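Local coordinates for tRNA (Guanine-N(1)-)-methyltransferase (Aquifex aeolicus, PDB 1OY5) that methylates N1 of guanosine-37 in tRNA, using S-adenosyl-L-methionine as methyl donor, and works as a homodimer, at the interface of chains A and B. Residues are numbered along the deposited sequence; one frame, centred on the assembly and turned at random. Chains: chain A/B, tRNA (Guanine-N(1)-)-methyltransferase.

Contact 1: the interface of chains A and B. Residues chain A 21, 98, 101, 147-148, 151-152, 155; chain B 137-140, 144.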
loop_
_atom_site.group_PDB
_atom_site.type_symbol
_atom_site.label_atom_id
_atom_site.label_comp_id
_atom_site.label_asym_id
_atom_site.label_seq_id
_atom_site.Cartn_x
_atom_site.Cartn_y
_atom_site.Cartn_z
ATOM N N TYR A 21 -4.609 10.828 -5.809
ATOM C CA TYR A 21 -4.714 10.439 -4.393
ATOM C C TYR A 21 -4.621 11.672 -3.540
ATOM O O TYR A 21 -5.128 11.677 -2.450
ATOM C CB TYR A 21 -3.632 9.432 -3.990
ATOM C CG TYR A 21 -3.815 8.863 -2.579
ATOM C CD1 TYR A 21 -3.261 9.498 -1.488
ATOM C CD2 TYR A 21 -4.558 7.705 -2.350
ATOM C CE1 TYR A 21 -3.423 9.035 -0.249
ATOM C CE2 TYR A 21 -4.735 7.224 -1.109
ATOM C CZ TYR A 21 -4.162 7.895 -0.039
ATOM O OH TYR A 21 -4.323 7.456 1.270
ATOM N N GLN A 98 6.211 2.736 11.699
ATOM C CA GLN A 98 5.967 4.052 12.263
ATOM C C GLN A 98 7.271 4.699 12.586
ATOM O O GLN A 98 7.316 5.897 12.839
ATOM C CB GLN A 98 5.139 3.989 13.536
ATOM C CG GLN A 98 3.658 4.296 13.395
ATOM C CD GLN A 98 3.344 5.545 12.574
ATOM O OE1 GLN A 98 3.330 5.494 11.379
ATOM N NE2 GLN A 98 3.055 6.647 13.237
ATOM N N VAL A 101 8.235 6.463 9.277
ATOM C CA VAL A 101 7.237 7.480 9.027
ATOM C C VAL A 101 7.636 8.732 9.798
ATOM O O VAL A 101 7.653 9.829 9.265
ATOM C CB VAL A 101 5.809 7.041 9.443
ATOM C CG1 VAL A 101 4.843 8.194 9.281
ATOM C CG2 VAL A 101 5.340 5.868 8.631
ATOM N N LEU A 147 2.408 6.194 -2.162
ATOM C CA LEU A 147 1.241 6.860 -1.621
ATOM C C LEU A 147 1.133 6.553 -0.111
ATOM O O LEU A 147 0.930 7.457 0.718
ATOM C CB LEU A 147 -0.006 6.483 -2.396
ATOM C CG LEU A 147 -0.149 6.945 -3.863
ATOM C CD1 LEU A 147 -1.418 6.351 -4.461
ATOM C CD2 LEU A 147 -0.209 8.431 -3.984
ATOM N N ALA A 148 1.335 5.286 0.246
ATOM C CA ALA A 148 1.328 4.910 1.635
ATOM C C ALA A 148 2.302 5.806 2.400
ATOM O O ALA A 148 1.952 6.416 3.394
ATOM C CB ALA A 148 1.727 3.488 1.769
ATOM N N ASP A 151 0.926 9.284 2.686
ATOM C CA ASP A 151 -0.209 9.237 3.599
ATOM C C ASP A 151 0.248 9.167 5.045
ATOM O O ASP A 151 -0.183 9.944 5.867
ATOM C CB ASP A 151 -1.086 8.027 3.269
ATOM C CG ASP A 151 -2.413 8.045 3.990
ATOM O OD1 ASP A 151 -2.483 7.574 5.137
ATOM O OD2 ASP A 151 -3.473 8.447 3.473
ATOM N N ALA A 152 1.121 8.217 5.348
ATOM C CA ALA A 152 1.577 7.986 6.715
ATOM C C ALA A 152 2.267 9.204 7.310
ATOM O O ALA A 152 2.002 9.593 8.451
ATOM C CB ALA A 152 2.513 6.761 6.774
ATOM N N ARG A 155 -0.083 12.383 7.878
ATOM C CA ARG A 155 -0.975 12.338 9.049
ATOM C C ARG A 155 -0.278 12.568 10.401
ATOM O O ARG A 155 -0.932 12.986 11.355
ATOM C CB ARG A 155 -1.846 11.075 9.081
ATOM C CG ARG A 155 -1.090 9.786 9.297
ATOM C CD ARG A 155 -1.990 8.618 9.553
ATOM N NE ARG A 155 -2.781 8.799 10.765
ATOM C CZ ARG A 155 -2.318 8.635 11.996
ATOM N NH1 ARG A 155 -1.055 8.290 12.199
ATOM N NH2 ARG A 155 -3.120 8.799 13.035
ATOM N N PHE B 137 2.463 0.341 10.710
ATOM C CA PHE B 137 2.476 1.791 10.496
ATOM C C PHE B 137 1.026 2.217 10.308
ATOM O O PHE B 137 0.189 1.397 10.071
ATOM C CB PHE B 137 3.386 2.193 9.302
ATOM C CG PHE B 137 2.842 1.784 7.939
ATOM C CD1 PHE B 137 2.966 0.499 7.488
ATOM C CD2 PHE B 137 2.229 2.708 7.124
ATOM C CE1 PHE B 137 2.474 0.138 6.259
ATOM C CE2 PHE B 137 1.737 2.364 5.916
ATOM C CZ PHE B 137 1.847 1.067 5.466
ATOM N N ILE B 138 0.740 3.496 10.440
ATOM C CA ILE B 138 -0.617 3.959 10.349
ATOM C C ILE B 138 -0.954 4.797 9.128
ATOM O O ILE B 138 -0.294 5.762 8.832
ATOM C CB ILE B 138 -0.981 4.728 11.606
ATOM C CG1 ILE B 138 -0.859 3.795 12.795
ATOM C CG2 ILE B 138 -2.424 5.233 11.501
ATOM C CD1 ILE B 138 -1.299 4.394 14.060
ATOM N N LEU B 139 -2.004 4.388 8.433
ATOM C CA LEU B 139 -2.543 5.127 7.324
ATOM C C LEU B 139 -3.832 5.790 7.822
ATOM O O LEU B 139 -4.283 5.508 8.920
ATOM C CB LEU B 139 -2.838 4.168 6.175
ATOM C CG LEU B 139 -1.600 3.564 5.548
ATOM C CD1 LEU B 139 -1.947 2.471 4.627
ATOM C CD2 LEU B 139 -0.889 4.628 4.791
ATOM N N SER B 140 -4.406 6.673 7.028
ATOM C CA SER B 140 -5.659 7.312 7.368
ATOM C C SER B 140 -6.884 6.580 6.841
ATOM O O SER B 140 -7.997 7.021 7.037
ATOM C CB SER B 140 -5.671 8.716 6.765
ATOM O OG SER B 140 -5.751 8.673 5.323
ATOM N N ILE B 144 -5.551 2.506 0.156
ATOM C CA ILE B 144 -4.199 2.135 -0.338
ATOM C C ILE B 144 -3.981 0.625 -0.281
ATOM O O ILE B 144 -3.476 0.015 -1.242
ATOM C CB ILE B 144 -3.102 2.942 0.419
ATOM C CG1 ILE B 144 -3.107 4.382 -0.085
ATOM C CG2 ILE B 144 -1.723 2.373 0.223
ATOM C CD1 ILE B 144 -2.300 5.351 0.753
#
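Helix 143-155 of chain A, flanked by A:Tyr21 of helix 15-21 and A:Gln98 of helix 98-105, packs against loop residues 137-140 of chain B and B:Ile144 of its helix 143-155. A:Asp151 is the polar centre. Its CG lies anti to the backbone N (chi1 -169°), which points the carboxylate at B:Ser140. OD1 of A:Asp151 takes the backbone N of B:Ser140 at 2.8 Å through its syn lone pair. OD2 of A:Asp151 takes the hydroxyl OG of B:Ser140 at 2.9 Å, also syn. The phenol OH of A:Tyr21 adds a bond to OD2 of A:Asp151 of 2.6 Å, met from above the carboxylate plane. Bonds from B:Ser140 and A:Tyr21 grip the carboxylate, which may favour its charged form. The end of B:Ile144, CG1 and CD1, crosses the phenol end of A:Tyr21 at about a right angle. CD2 of B:Leu139 lies 3.7 Å from CB of A:Asp151. A:Arg155 bends at chi3 (-62°) and lays its guanidinium over B:Ile138, whose CG2 sits over the centre of one face, 3.4 Å from CZ of A:Arg155. B:Phe137, B:Ile138 and B:Leu139 belong to the predicted S-adenosyl-L-methionine site. The contact helps form the homodimer and may brace the likely cofactor loop of one subunit against its partner.

Contact 2: the interface of chains A and B. Residues chain A 57, 65-67, 121, 123; chain B 182-188, 191, 193.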
loop_
_atom_site.group_PDB
_atom_site.type_symbol
_atom_site.label_atom_id
_atom_site.label_comp_id
_atom_site.label_asym_id
_atom_site.label_seq_id
_atom_site.Cartn_x
_atom_site.Cartn_y
_atom_site.Cartn_z
ATOM N N TYR A 57 20.236 -6.609 -19.399
ATOM C CA TYR A 57 21.326 -7.426 -19.921
ATOM C C TYR A 57 21.319 -8.764 -19.224
ATOM O O TYR A 57 20.537 -8.986 -18.310
ATOM C CB TYR A 57 22.656 -6.748 -19.699
ATOM C CG TYR A 57 22.871 -5.552 -20.586
ATOM C CD1 TYR A 57 22.790 -4.253 -20.075
ATOM C CD2 TYR A 57 23.160 -5.709 -21.933
ATOM C CE1 TYR A 57 22.995 -3.151 -20.885
ATOM C CE2 TYR A 57 23.365 -4.615 -22.749
ATOM C CZ TYR A 57 23.271 -3.333 -22.218
ATOM O OH TYR A 57 23.467 -2.230 -23.015
ATOM N N LEU A 65 13.769 -0.202 -15.688
ATOM C CA LEU A 65 13.749 1.243 -15.867
ATOM C C LEU A 65 15.132 1.732 -16.102
ATOM O O LEU A 65 16.046 1.336 -15.408
ATOM C CB LEU A 65 13.196 1.948 -14.625
ATOM C CG LEU A 65 11.701 1.778 -14.417
ATOM C CD1 LEU A 65 11.285 2.609 -13.262
ATOM C CD2 LEU A 65 10.953 2.196 -15.673
ATOM N N LYS A 66 15.283 2.620 -17.064
ATOM C CA LYS A 66 16.597 3.157 -17.417
ATOM C C LYS A 66 17.106 4.209 -16.453
ATOM O O LYS A 66 16.315 4.860 -15.755
ATOM C CB LYS A 66 16.545 3.767 -18.815
ATOM C CG LYS A 66 16.125 2.776 -19.921
ATOM C CD LYS A 66 16.101 3.466 -21.258
ATOM C CE LYS A 66 17.501 3.964 -21.621
ATOM N NZ LYS A 66 17.360 5.348 -22.124
ATOM N N PRO A 67 18.421 4.385 -16.411
ATOM C CA PRO A 67 19.044 5.397 -15.538
ATOM C C PRO A 67 18.859 6.851 -15.953
ATOM O O PRO A 67 18.635 7.729 -15.102
ATOM C CB PRO A 67 20.530 5.046 -15.605
ATOM C CG PRO A 67 20.583 3.674 -16.214
ATOM C CD PRO A 67 19.417 3.558 -17.110
ATOM N N ASP A 121 17.598 0.212 -13.024
ATOM C CA ASP A 121 18.993 -0.031 -13.292
ATOM C C ASP A 121 19.709 0.259 -11.987
ATOM O O ASP A 121 19.439 1.280 -11.346
ATOM C CB ASP A 121 19.471 0.869 -14.419
ATOM C CG ASP A 121 20.965 0.769 -14.664
ATOM O OD1 ASP A 121 21.383 0.056 -15.587
ATOM O OD2 ASP A 121 21.809 1.408 -14.010
ATOM N N ARG A 123 22.526 1.424 -11.243
ATOM C CA ARG A 123 23.313 2.645 -11.156
ATOM C C ARG A 123 22.537 3.834 -10.549
ATOM O O ARG A 123 23.096 4.886 -10.218
ATOM C CB ARG A 123 23.866 2.996 -12.534
ATOM C CG ARG A 123 24.880 1.996 -13.052
ATOM C CD ARG A 123 25.114 2.076 -14.555
ATOM N NE ARG A 123 23.947 1.637 -15.318
ATOM C CZ ARG A 123 23.845 1.676 -16.650
ATOM N NH1 ARG A 123 24.840 2.132 -17.398
ATOM N NH2 ARG A 123 22.747 1.239 -17.242
ATOM N N TYR B 182 20.285 -4.425 -14.943
ATOM C CA TYR B 182 20.825 -3.319 -15.726
ATOM C C TYR B 182 20.149 -3.226 -17.071
ATOM O O TYR B 182 19.581 -4.193 -17.557
ATOM C CB TYR B 182 22.301 -3.505 -15.992
ATOM C CG TYR B 182 23.164 -3.327 -14.794
ATOM C CD1 TYR B 182 23.842 -2.137 -14.577
ATOM C CD2 TYR B 182 23.328 -4.353 -13.885
ATOM C CE1 TYR B 182 24.646 -1.964 -13.483
ATOM C CE2 TYR B 182 24.119 -4.189 -12.787
ATOM C CZ TYR B 182 24.778 -2.994 -12.585
ATOM O OH TYR B 182 25.601 -2.860 -11.480
ATOM N N THR B 183 20.231 -2.051 -17.677
ATOM C CA THR B 183 19.626 -1.866 -18.975
ATOM C C THR B 183 20.442 -1.062 -19.943
ATOM O O THR B 183 21.444 -0.476 -19.593
ATOM C CB THR B 183 18.226 -1.313 -18.870
ATOM O OG1 THR B 183 17.564 -1.544 -20.115
ATOM C CG2 THR B 183 18.192 0.204 -18.640
ATOM N N ARG B 184 19.927 -1.027 -21.165
ATOM C CA ARG B 184 20.653 -0.599 -22.358
ATOM C C ARG B 184 21.803 0.333 -22.229
ATOM O O ARG B 184 22.942 -0.012 -22.617
ATOM C CB ARG B 184 19.731 -0.025 -23.387
ATOM C CG ARG B 184 20.252 -0.312 -24.757
ATOM C CD ARG B 184 19.907 -1.710 -25.249
ATOM N NE ARG B 184 20.078 -2.776 -24.264
ATOM C CZ ARG B 184 20.129 -4.065 -24.596
ATOM N NH1 ARG B 184 20.016 -4.414 -25.866
ATOM N NH2 ARG B 184 20.278 -5.007 -23.675
ATOM N N PRO B 185 21.571 1.513 -21.708
ATOM C CA PRO B 185 22.681 2.439 -21.663
ATOM C C PRO B 185 23.848 1.589 -21.141
ATOM O O PRO B 185 23.870 1.168 -19.986
ATOM C CB PRO B 185 22.183 3.500 -20.708
ATOM C CG PRO B 185 20.698 3.427 -20.928
ATOM C CD PRO B 185 20.361 2.022 -21.058
ATOM N N ARG B 186 24.784 1.270 -22.022
ATOM C CA ARG B 186 25.942 0.439 -21.662
ATOM C C ARG B 186 26.856 1.121 -20.661
ATOM O O ARG B 186 27.400 0.487 -19.754
ATOM C CB ARG B 186 26.730 0.109 -22.907
ATOM C CG ARG B 186 27.933 -0.745 -22.635
ATOM C CD ARG B 186 28.860 -0.832 -23.814
ATOM N NE ARG B 186 30.109 -1.517 -23.501
ATOM C CZ ARG B 186 30.977 -1.133 -22.564
ATOM N NH1 ARG B 186 30.752 -0.055 -21.809
ATOM N NH2 ARG B 186 32.088 -1.847 -22.382
ATOM N N GLU B 187 27.015 2.423 -20.854
ATOM C CA GLU B 187 27.783 3.270 -19.954
ATOM C C GLU B 187 27.108 4.640 -19.804
ATOM O O GLU B 187 26.839 5.322 -20.810
ATOM C CB GLU B 187 29.170 3.474 -20.498
ATOM C CG GLU B 187 29.941 4.502 -19.698
ATOM C CD GLU B 187 31.404 4.521 -20.031
ATOM O OE1 GLU B 187 32.119 5.324 -19.413
ATOM O OE2 GLU B 187 31.836 3.734 -20.892
ATOM N N TYR B 188 26.841 5.056 -18.564
ATOM C CA TYR B 188 26.175 6.332 -18.324
ATOM C C TYR B 188 26.761 7.101 -17.133
ATOM O O TYR B 188 26.918 6.554 -16.048
ATOM C CB TYR B 188 24.678 6.105 -18.111
ATOM C CG TYR B 188 23.914 7.373 -17.861
ATOM C CD1 TYR B 188 23.600 7.778 -16.558
ATOM C CD2 TYR B 188 23.527 8.188 -18.913
ATOM C CE1 TYR B 188 22.904 8.950 -16.310
ATOM C CE2 TYR B 188 22.829 9.365 -18.678
ATOM C CZ TYR B 188 22.517 9.743 -17.371
ATOM O OH TYR B 188 21.815 10.905 -17.147
ATOM N N MET B 191 29.266 5.432 -15.322
ATOM C CA MET B 191 28.946 4.159 -14.701
ATOM C C MET B 191 28.704 3.134 -15.806
ATOM O O MET B 191 27.958 3.379 -16.736
ATOM C CB MET B 191 27.783 4.308 -13.735
ATOM C CG MET B 191 28.206 5.099 -12.479
ATOM S SD MET B 191 26.876 5.635 -11.447
ATOM C CE MET B 191 26.204 6.932 -12.433
ATOM N N VAL B 193 27.934 -0.907 -17.158
ATOM C CA VAL B 193 27.298 -2.166 -16.838
ATOM C C VAL B 193 28.376 -3.217 -16.661
ATOM O O VAL B 193 29.396 -3.181 -17.342
ATOM C CB VAL B 193 26.337 -2.597 -17.943
ATOM C CG1 VAL B 193 25.761 -3.969 -17.649
ATOM C CG2 VAL B 193 25.222 -1.582 -18.081
#
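B:Thr183, B:Pro185 and B:Val193 form the apolar centre with A:Lys66, A:Pro67 and A:Tyr57. The methyl CG2 of B:Thr183 meets CG of A:Lys66 at 3.5 Å, with the two side chains crossing at about a right angle. CE of A:Lys66 lies against the ring carbon CG of B:Pro185. CG1 of B:Val193 touches CD1 of A:Tyr57, and its CG2 covers one face of the A:Arg123 guanidinium near the rim. CB of B:Met191 packs on the aliphatic CD of A:Arg123 at 3.6 Å. Farther out, B:Arg184 bends at chi2 and chi3 and brings NH2 over the face of the A:Tyr57 ring, 3.6 Å from its centroid, a cation-pi contact. The guanidinium and ring planes are 19° apart. A:Asp121 holds A:Arg123 side-on, with NE to OD2 and NH2 to OD1. This pairing fixes the guanidinium's turn, would partly balance its charge, and aims NH1 and NH2 at chain B. Backbone N of B:Thr183 reaches OD1 of A:Asp121 at 3.2 Å on the anti lone pair. Backbone N of A:Tyr57 bonds O of B:Tyr182 at 3.1 Å. End-on, A:Arg123 clasps the carbonyl O of B:Pro185 with NH1 at 2.9 Å and NH2 at 3.0 Å.

Contact 3: the interface of chains A and B. Residues chain A 16, 20-21, 24; chain B 14, 16-17, 20.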
loop_
_atom_site.group_PDB
_atom_site.type_symbol
_atom_site.label_atom_id
_atom_site.label_comp_id
_atom_site.label_asym_id
_atom_site.label_seq_id
_atom_site.Cartn_x
_atom_site.Cartn_y
_atom_site.Cartn_z
ATOM N N HIS A 16 -0.624 10.631 -12.777
ATOM C CA HIS A 16 -2.017 10.858 -12.383
ATOM C C HIS A 16 -2.472 10.043 -11.209
ATOM O O HIS A 16 -3.345 10.450 -10.503
ATOM C CB HIS A 16 -2.946 10.725 -13.605
ATOM C CG HIS A 16 -2.664 11.772 -14.648
ATOM N ND1 HIS A 16 -3.604 12.207 -15.563
ATOM C CD2 HIS A 16 -1.531 12.471 -14.918
ATOM C CE1 HIS A 16 -3.070 13.128 -16.346
ATOM N NE2 HIS A 16 -1.807 13.293 -15.986
ATOM N N CYS A 20 -4.184 12.029 -8.374
ATOM C CA CYS A 20 -5.522 11.648 -7.950
ATOM C C CYS A 20 -5.666 11.294 -6.458
ATOM O O CYS A 20 -6.727 11.479 -5.875
ATOM C CB CYS A 20 -6.062 10.521 -8.796
ATOM S SG CYS A 20 -7.698 10.038 -8.226
ATOM N N TYR A 21 -4.609 10.828 -5.809
ATOM C CA TYR A 21 -4.714 10.439 -4.393
ATOM C C TYR A 21 -4.621 11.672 -3.540
ATOM O O TYR A 21 -5.128 11.677 -2.450
ATOM C CB TYR A 21 -3.632 9.432 -3.990
ATOM C CG TYR A 21 -3.815 8.863 -2.579
ATOM C CD1 TYR A 21 -3.261 9.498 -1.488
ATOM C CD2 TYR A 21 -4.558 7.705 -2.350
ATOM C CE1 TYR A 21 -3.423 9.035 -0.249
ATOM C CE2 TYR A 21 -4.735 7.224 -1.109
ATOM C CZ TYR A 21 -4.162 7.895 -0.039
ATOM O OH TYR A 21 -4.323 7.456 1.270
ATOM N N TYR A 24 -7.854 13.982 -2.014
ATOM C CA TYR A 24 -8.784 13.543 -0.967
ATOM C C TYR A 24 -8.107 13.222 0.329
ATOM O O TYR A 24 -6.887 13.100 0.399
ATOM C CB TYR A 24 -9.555 12.293 -1.424
ATOM C CG TYR A 24 -10.148 12.424 -2.784
ATOM C CD1 TYR A 24 -9.427 12.049 -3.892
ATOM C CD2 TYR A 24 -11.404 12.952 -2.964
ATOM C CE1 TYR A 24 -9.945 12.161 -5.152
ATOM C CE2 TYR A 24 -11.948 13.081 -4.237
ATOM C CZ TYR A 24 -11.199 12.696 -5.328
ATOM O OH TYR A 24 -11.694 12.827 -6.612
ATOM N N PHE B 14 -14.195 7.486 -1.009
ATOM C CA PHE B 14 -13.424 8.074 -2.087
ATOM C C PHE B 14 -13.364 7.162 -3.281
ATOM O O PHE B 14 -12.320 6.624 -3.570
ATOM C CB PHE B 14 -12.005 8.310 -1.629
ATOM C CG PHE B 14 -11.888 9.240 -0.477
ATOM C CD1 PHE B 14 -12.378 10.513 -0.549
ATOM C CD2 PHE B 14 -11.246 8.847 0.663
ATOM C CE1 PHE B 14 -12.273 11.356 0.510
ATOM C CE2 PHE B 14 -11.107 9.694 1.711
ATOM C CZ PHE B 14 -11.630 10.957 1.643
ATOM N N HIS B 16 -13.374 7.738 -6.542
ATOM C CA HIS B 16 -12.508 8.192 -7.626
ATOM C C HIS B 16 -11.060 7.698 -7.474
ATOM O O HIS B 16 -10.361 7.547 -8.460
ATOM C CB HIS B 16 -12.561 9.738 -7.813
ATOM C CG HIS B 16 -11.823 10.233 -9.029
ATOM N ND1 HIS B 16 -11.235 11.488 -9.096
ATOM C CD2 HIS B 16 -11.581 9.652 -10.236
ATOM C CE1 HIS B 16 -10.667 11.657 -10.281
ATOM N NE2 HIS B 16 -10.858 10.557 -10.990
ATOM N N ILE B 17 -10.605 7.451 -6.263
ATOM C CA ILE B 17 -9.245 7.009 -6.064
ATOM C C ILE B 17 -9.072 5.615 -6.619
ATOM O O ILE B 17 -7.992 5.235 -7.095
ATOM C CB ILE B 17 -8.895 7.025 -4.556
ATOM C CG1 ILE B 17 -8.455 8.410 -4.124
ATOM C CG2 ILE B 17 -7.798 6.074 -4.220
ATOM C CD1 ILE B 17 -8.413 8.587 -2.586
ATOM N N CYS B 20 -9.346 5.678 -10.471
ATOM C CA CYS B 20 -8.160 6.258 -11.025
ATOM C C CYS B 20 -7.016 5.267 -11.091
ATOM O O CYS B 20 -6.294 5.188 -12.108
ATOM C CB CYS B 20 -7.791 7.454 -10.205
ATOM S SG CYS B 20 -6.513 8.311 -11.037
#
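The backbones of A:Cys20, A:Tyr21, B:His16, B:Ile17 and B:Cys20 are helical, within helix 15-21 of each chain, whereas A:Tyr24 is an extended loop residue and B:Phe14 a loop residue with a smaller psi. A:Tyr24 buries the most surface of the residues here. Its CG is anti to the carbonyl carbon (chi1 -49°). Its CB sits over one face of the B:Phe14 ring, toward the rim, 3.7 Å from the centroid. The two aromatic side chains slide past each other in opposite directions. CD1 of A:Tyr24 rests on CG1 of B:Ile17 at 3.8 Å. At the far end the phenol OH of A:Tyr24 hydrogen-bonds ND1 of B:His16 at 2.9 Å, lying in the plane of the imidazole. The structure does not show which of the two is the donor. CG of B:His16 is anti to the backbone N (chi1 -173°), and SG of A:Cys20 lies over the centre of one ring face. CD1 of B:Ile17 meets the ring atom CD2 of A:Tyr21 at 4.0 Å. The two Cys20 thiols meet near the two-fold axis, with SG of A:Cys20 3.5 Å from SG of B:Cys20, too far for a disulfide. The contact pairs the two helices 15-21 and so helps hold the homodimer together.

Contact 1 and contact 3 are neighbours, with centres of their C-alpha atoms about 15 Å apart. They share A:Tyr21 of helix 15-21, which offers its phenol end to contact 1 and a ring edge to contact 3, so the two form a continuous central zone. Contact 2 lies apart, about 32 Å from contact 1 and 33 Å from contact 3 between the same centres, and has no residue in common with them. There, residues 182-193 of one chain reach over the other. Because the interface is two-fold symmetric, each patch has a twin. The homodimer is thus held at its middle and toward both ends.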